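Side-chain contact in metallo-beta-lactamase (Simiduia agarivorans, PDB 6MFI), which binds two zinc ions in its active site and, as a B3 metallo-beta-lactamase, probably hydrolyses the amide bond of beta-lactam antibiotics: residues A239-A242 with D243-C246. Numbering follows the deposited sequence.
Sequences ATLA and DLEC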
# COMPACT_ATOMS: atom_id res chain seq x y z
N ALA A 239 -11.14 9.96 -9.03
CA ALA A 239 -12.35 9.58 -9.75
C ALA A 239 -12.24 8.16 -10.30
O ALA A 239 -13.26 7.49 -10.47
CB ALA A 239 -12.64 10.57 -10.87
N THR A 240 -11.02 7.70 -10.57
CA THR A 240 -10.83 6.33 -11.04
C THR A 240 -10.97 5.33 -9.89
O THR A 240 -11.59 4.28 -10.06
CB THR A 240 -9.47 6.18 -11.71
OG1 THR A 240 -9.31 7.20 -12.70
CG2 THR A 240 -9.34 4.82 -12.37
N LEU A 241 -10.41 5.65 -8.73
CA LEU A 241 -10.48 4.74 -7.59
C LEU A 241 -11.91 4.56 -7.10
O LEU A 241 -12.30 3.46 -6.70
CB LEU A 241 -9.59 5.25 -6.45
CG LEU A 241 -9.75 4.52 -5.11
CD1 LEU A 241 -9.18 3.11 -5.19
CD2 LEU A 241 -9.10 5.30 -3.98
N ALA A 242 -12.71 5.63 -7.13
CA ALA A 242 -14.07 5.55 -6.62
C ALA A 242 -14.95 4.64 -7.46
O ALA A 242 -15.90 4.04 -6.94
CB ALA A 242 -14.68 6.95 -6.55
N ASP A 243 -14.65 4.50 -8.75
CA ASP A 243 -15.47 3.72 -9.67
C ASP A 243 -14.92 2.33 -9.93
O ASP A 243 -15.47 1.60 -10.77
CB ASP A 243 -15.64 4.47 -10.99
CG ASP A 243 -17.03 4.32 -11.57
OD1 ASP A 243 -17.96 3.98 -10.81
OD2 ASP A 243 -17.19 4.52 -12.80
N LEU A 244 -13.85 1.94 -9.25
CA LEU A 244 -13.28 0.61 -9.44
C LEU A 244 -14.19 -0.46 -8.83
O LEU A 244 -14.86 -0.23 -7.82
CB LEU A 244 -11.89 0.52 -8.82
CG LEU A 244 -10.74 1.27 -9.49
CD1 LEU A 244 -9.45 1.08 -8.70
CD2 LEU A 244 -10.57 0.82 -10.93
N GLU A 245 -14.21 -1.63 -9.46
CA GLU A 245 -14.80 -2.80 -8.83
C GLU A 245 -14.04 -3.09 -7.54
O GLU A 245 -12.82 -3.28 -7.56
CB GLU A 245 -14.75 -4.00 -9.77
CG GLU A 245 -15.70 -5.12 -9.39
CD GLU A 245 -17.16 -4.72 -9.48
OE1 GLU A 245 -17.48 -3.86 -10.32
OE2 GLU A 245 -17.98 -5.27 -8.72
N CYS A 246 -14.76 -3.10 -6.42
CA CYS A 246 -14.09 -3.01 -5.13
C CYS A 246 -15.04 -3.52 -4.05
O CYS A 246 -16.00 -2.83 -3.69
CB CYS A 246 -13.67 -1.57 -4.87
SG CYS A 246 -13.04 -1.18 -3.23
O HOH W 1 -15.68 7.60 -12.66
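L244 folds back over T240 and L241 at the carboxyl end of helix 228-242, a worked example of how a leucine from the chain leading on to strand 248-250 can fold back on the carbonyls of a helix's last turn. The backbone turns through two weak i to i+3 bonds, D243 N to T240 O and, straighter at 163°, L244 N to L241 O at 3.3 Å. From there the L244 side chain can be followed outward. L244 CB rests 3.6 Å from L241 O. With CG anti to its own carbonyl carbon (chi1 -71°), the chain swings back over the last turn, and L244 CG comes to 3.2 Å from T240 O. There the branches part: L244 CD2 stays near T240 O at 3.7 Å, T240 CG2 lying farther off, whereas L244 CD1 lies 4.1 Å from L241 CD1 and about as close to L241 CA. The two leucine side chains cross at about a right angle; that of L241 is buried against helix 274-291 and V209 of strand 206-210. D243 is exposed, and its OD1 makes a salt bridge with R276 of that same helix, next to C275, the disulfide partner of C246. A water donates to A239 O at 3.3 Å and, weakly, to D243 OD2.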